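Local coordinates for putative acyl-CoA thioester hydrolase (Yersinia pestis KIM10+, PDB 5DM5), which hydrolyses thioesters, probably of acyl-CoA substrates, as a hexameric enzyme of the hot-dog fold, at the interface of chains A and B and the interface of chains A and C. Residues are numbered along the deposited sequence; one frame, centred on the assembly and turned at random. Chains: chain A/B/C, Putative acyl-CoA thioester hydrolase.

Two different faces of chain A build the hexamer, and the C-alpha centres of contact 1 and contact 2 lie about 24 Å apart. Contact 1 pairs strand 64-74 of A with the same strand of B, edge to edge and antiparallel. Contact 2 sets the end of strand 21-27 of A, the segment after it and the start of strand 83-92 against helix 41-60 and strand 21-27 of C. Helix 41-60 serves both, with A:Met45 facing B in one and C:Ile50, C:Ile54 and C:Lys57 facing A in the other. Each interface is two-fold symmetric, and their combination would allow dimers to assemble into the six-chain particle.

Contact 1: the interface of chains A and B. Residues chain A 45, 72, 74; chain B 67-69, 125.
A:Met72 and B:Val69 pair as an antiparallel beta bridge, the B:Val69 backbone N donating to the carbonyl O of A:Met72 at 3.2 Å. The bond is fairly straight at the hydrogen (158°), with the donor tilted 23° from the carbonyl plane. Further along, the A:Phe74 N to B:Val67 O bond is weak. Beside the bridge the side chains of A:Met72 and B:Val69 run in the same direction, their CB atoms 3.9 Å apart.

The dense part gathers round one methyl, CG2 of B:Val69. SD of A:Met45 lies 3.6 Å from B:Val69 CG2. CE2 at the rim of the A:Phe74 ring meets B:Val69 CG2 at 3.7 Å. With chi1 at -178°, CG1 of B:Val69 stands anti to the backbone N and over a face of the B:Phe125 ring, near its rim, which leaves CG2 beside the backbone N and directed at chain A. A:Met45 bends at its last torsion and carries CE to CE2 of B:Phe125, 3.8 Å away, the two side chains reaching towards each other.

Packing thins towards B:Arg68. Its chain, extended from CG to NE, leads the guanidinium group away from A:Met72; CA of B:Arg68 lies nearest the A:Met72 carbonyl O, at 3.5 Å, with CG and CB a little farther off.

Both bridged residues belong to strand 64-74 of their chains, which joins the sheets of the two chains, while A:Met45 reaches this seam from the early turns of helix 41-60.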
loop_
_atom_site.group_PDB
_atom_site.type_symbol
_atom_site.label_atom_id
_atom_site.label_comp_id
_atom_site.label_asym_id
_atom_site.label_seq_id
_atom_site.Cartn_x
_atom_site.Cartn_y
_atom_site.Cartn_z
ATOM N N MET A 45 -12.950 8.802 7.277
ATOM C CA MET A 45 -13.082 8.576 8.703
ATOM C C MET A 45 -11.725 8.195 9.301
ATOM O O MET A 45 -11.417 8.636 10.389
ATOM C CB MET A 45 -14.148 7.503 9.008
ATOM C CG MET A 45 -15.552 7.738 8.367
ATOM S SD MET A 45 -16.948 6.624 8.818
ATOM C CE MET A 45 -16.373 5.007 8.352
ATOM N N MET A 72 -21.246 12.077 13.191
ATOM C CA MET A 72 -20.481 12.180 11.962
ATOM C C MET A 72 -21.345 12.420 10.767
ATOM O O MET A 72 -22.218 11.622 10.473
ATOM C CB MET A 72 -19.689 10.913 11.719
ATOM C CG MET A 72 -18.945 10.957 10.421
ATOM S SD MET A 72 -17.619 9.788 10.508
ATOM C CE MET A 72 -16.732 10.454 11.897
ATOM N N PHE A 74 -21.337 13.303 6.623
ATOM C CA PHE A 74 -20.646 13.468 5.360
ATOM C C PHE A 74 -21.405 14.413 4.464
ATOM O O PHE A 74 -22.386 14.026 3.840
ATOM C CB PHE A 74 -20.455 12.125 4.690
ATOM C CG PHE A 74 -19.665 11.195 5.512
ATOM C CD1 PHE A 74 -18.320 11.370 5.659
ATOM C CD2 PHE A 74 -20.286 10.182 6.201
ATOM C CE1 PHE A 74 -17.604 10.534 6.450
ATOM C CE2 PHE A 74 -19.570 9.337 6.990
ATOM C CZ PHE A 74 -18.226 9.512 7.115
ATOM N N VAL B 67 -23.703 8.467 4.421
ATOM C CA VAL B 67 -24.095 9.861 4.686
ATOM C C VAL B 67 -24.034 10.206 6.150
ATOM O O VAL B 67 -24.043 11.366 6.520
ATOM C CB VAL B 67 -25.526 10.223 4.206
ATOM C CG1 VAL B 67 -25.607 10.136 2.703
ATOM C CG2 VAL B 67 -26.588 9.372 4.856
ATOM N N ARG B 68 -24.040 9.190 6.990
ATOM C CA ARG B 68 -24.079 9.450 8.416
ATOM C C ARG B 68 -23.474 8.253 9.151
ATOM O O ARG B 68 -23.507 7.149 8.649
ATOM C CB ARG B 68 -25.530 9.700 8.821
ATOM C CG ARG B 68 -25.842 10.183 10.216
ATOM C CD ARG B 68 -27.356 10.372 10.277
ATOM N NE ARG B 68 -27.835 11.077 11.458
ATOM C CZ ARG B 68 -27.975 12.395 11.531
ATOM N NH1 ARG B 68 -27.676 13.154 10.487
ATOM N NH2 ARG B 68 -28.425 12.953 12.646
ATOM N N VAL B 69 -22.856 8.477 10.299
ATOM C CA VAL B 69 -22.369 7.382 11.132
ATOM C C VAL B 69 -22.830 7.677 12.547
ATOM O O VAL B 69 -22.572 8.752 13.084
ATOM C CB VAL B 69 -20.863 7.225 11.117
ATOM C CG1 VAL B 69 -20.492 6.033 11.978
ATOM C CG2 VAL B 69 -20.393 7.004 9.716
ATOM N N PHE B 125 -24.717 2.856 10.741
ATOM C CA PHE B 125 -24.344 3.539 9.521
ATOM C C PHE B 125 -25.488 3.925 8.621
ATOM O O PHE B 125 -26.428 3.167 8.480
ATOM C CB PHE B 125 -23.389 2.637 8.766
ATOM C CG PHE B 125 -21.990 2.750 9.237
ATOM C CD1 PHE B 125 -21.651 2.355 10.506
ATOM C CD2 PHE B 125 -21.012 3.241 8.400
ATOM C CE1 PHE B 125 -20.378 2.471 10.936
ATOM C CE2 PHE B 125 -19.732 3.347 8.826
ATOM C CZ PHE B 125 -19.410 2.963 10.096
#

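Contact 2: the interface of chains A and C. Residues chain A 26-27, 29, 81, 83; chain C 24, 50, 54, 57.
A:Leu27 and C:Ile50 form the middle of this apolar patch, where the end of strand 21-27 of chain A meets helix 41-60 of chain C. Followed outward, A:Leu27 first brings CB to 3.9 Å from CG2, the beta-branch methyl of C:Ile50. CG lies anti to the backbone N (chi1 -178°), a torsion that carries the leucine chain past C:Ile50 towards the end of C:Lys57, so that its two methyls part between these residues. CD2 of A:Leu27 returns to CG2 of C:Ile50 at 3.8 Å, and this isoleucine methyl is thus touched both by the root and by one tip of the leucine. CD1 of A:Leu27 turns the other way, 4.1 Å from the amine nitrogen NZ of C:Lys57. This is a loose approach of a methyl to the end of a long chain, which bends at its third torsion (chi3 -59°) and also brings NZ into the neighbourhood of the A:Gly81 carbonyl without a bond between them.

The other branch of C:Ile50 has a separate partner: its CD1 lies 4.0 Å from SD of A:Met29, whose chain is folded at both chi2 and chi3. One turn further along the helix, C:Ile54 presents CD1 and CG2 to a single methyl of A:Val83, at the start of strand 83-92. CG2 of A:Val83 sits against both branches of C:Ile54, 3.6 Å from its CD1.

At the border of the patch the chains meet through strand 21-27 on both sides, and here a side chain lies against backbone. The patch is thus a hydrophobic seam between helix and strand ends that probably helps to hold the hexamer together. C:Leu24 closes it with one methyl, CD2, resting 3.5 Å from CA of A:Thr26.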
loop_
_atom_site.group_PDB
_atom_site.type_symbol
_atom_site.label_atom_id
_atom_site.label_comp_id
_atom_site.label_asym_id
_atom_site.label_seq_id
_atom_site.Cartn_x
_atom_site.Cartn_y
_atom_site.Cartn_z
ATOM N N THR A 26 -3.392 16.414 2.757
ATOM C CA THR A 26 -2.828 15.443 1.845
ATOM C C THR A 26 -3.569 15.448 0.538
ATOM O O THR A 26 -4.508 16.210 0.346
ATOM C CB THR A 26 -2.820 14.017 2.430
ATOM O OG1 THR A 26 -2.300 13.105 1.449
ATOM C CG2 THR A 26 -4.219 13.576 2.838
ATOM N N LEU A 27 -3.063 14.645 -0.387
ATOM C CA LEU A 27 -3.663 14.491 -1.686
ATOM C C LEU A 27 -4.477 13.205 -1.708
ATOM O O LEU A 27 -4.035 12.176 -1.201
ATOM C CB LEU A 27 -2.594 14.434 -2.757
ATOM C CG LEU A 27 -3.182 14.328 -4.146
ATOM C CD1 LEU A 27 -3.793 15.643 -4.478
ATOM C CD2 LEU A 27 -2.145 13.932 -5.152
ATOM N N MET A 29 -5.423 10.093 -3.119
ATOM C CA MET A 29 -4.788 9.190 -4.045
ATOM C C MET A 29 -5.865 8.273 -4.578
ATOM O O MET A 29 -6.863 8.036 -3.903
ATOM C CB MET A 29 -3.703 8.382 -3.340
ATOM C CG MET A 29 -2.544 9.188 -2.745
ATOM S SD MET A 29 -1.453 10.072 -3.882
ATOM C CE MET A 29 -0.814 8.710 -4.860
ATOM N N GLY A 81 -7.507 13.373 -6.517
ATOM C CA GLY A 81 -6.749 14.473 -7.078
ATOM C C GLY A 81 -7.095 15.808 -6.438
ATOM O O GLY A 81 -6.660 16.860 -6.916
ATOM N N VAL A 83 -7.183 18.138 -2.778
ATOM C CA VAL A 83 -6.476 18.218 -1.521
ATOM C C VAL A 83 -7.474 18.166 -0.408
ATOM O O VAL A 83 -8.367 18.988 -0.327
ATOM C CB VAL A 83 -5.671 19.471 -1.381
ATOM C CG1 VAL A 83 -4.950 19.440 -0.053
ATOM C CG2 VAL A 83 -4.692 19.555 -2.510
ATOM N N LEU C 24 1.394 20.064 2.265
ATOM C CA LEU C 24 1.042 18.748 2.800
ATOM C C LEU C 24 1.386 18.575 4.285
ATOM O O LEU C 24 2.418 19.015 4.757
ATOM C CB LEU C 24 1.696 17.603 2.006
ATOM C CG LEU C 24 1.354 17.224 0.549
ATOM C CD1 LEU C 24 2.125 15.981 0.111
ATOM C CD2 LEU C 24 -0.126 17.021 0.306
ATOM N N ILE C 50 4.856 15.400 -4.497
ATOM C CA ILE C 50 3.402 15.612 -4.523
ATOM C C ILE C 50 2.995 16.990 -3.989
ATOM O O ILE C 50 2.272 17.737 -4.651
ATOM C CB ILE C 50 2.658 14.561 -3.718
ATOM C CG1 ILE C 50 2.736 13.223 -4.425
ATOM C CG2 ILE C 50 1.210 14.913 -3.607
ATOM C CD1 ILE C 50 2.013 12.141 -3.713
ATOM N N ILE C 54 1.117 20.126 -5.946
ATOM C CA ILE C 54 -0.150 20.775 -5.664
ATOM C C ILE C 54 -0.128 22.240 -6.033
ATOM O O ILE C 54 -0.864 22.663 -6.905
ATOM C CB ILE C 54 -0.504 20.629 -4.205
ATOM C CG1 ILE C 54 -0.796 19.155 -3.938
ATOM C CG2 ILE C 54 -1.696 21.491 -3.869
ATOM C CD1 ILE C 54 -1.159 18.838 -2.526
ATOM N N LYS C 57 0.328 22.934 -9.627
ATOM C CA LYS C 57 -0.957 22.752 -10.285
ATOM C C LYS C 57 -1.866 23.946 -10.022
ATOM O O LYS C 57 -2.734 24.259 -10.831
ATOM C CB LYS C 57 -1.619 21.463 -9.803
ATOM C CG LYS C 57 -0.973 20.192 -10.302
ATOM C CD LYS C 57 -1.741 18.982 -9.808
ATOM C CE LYS C 57 -1.779 18.946 -8.275
ATOM N NZ LYS C 57 -2.543 17.794 -7.720
#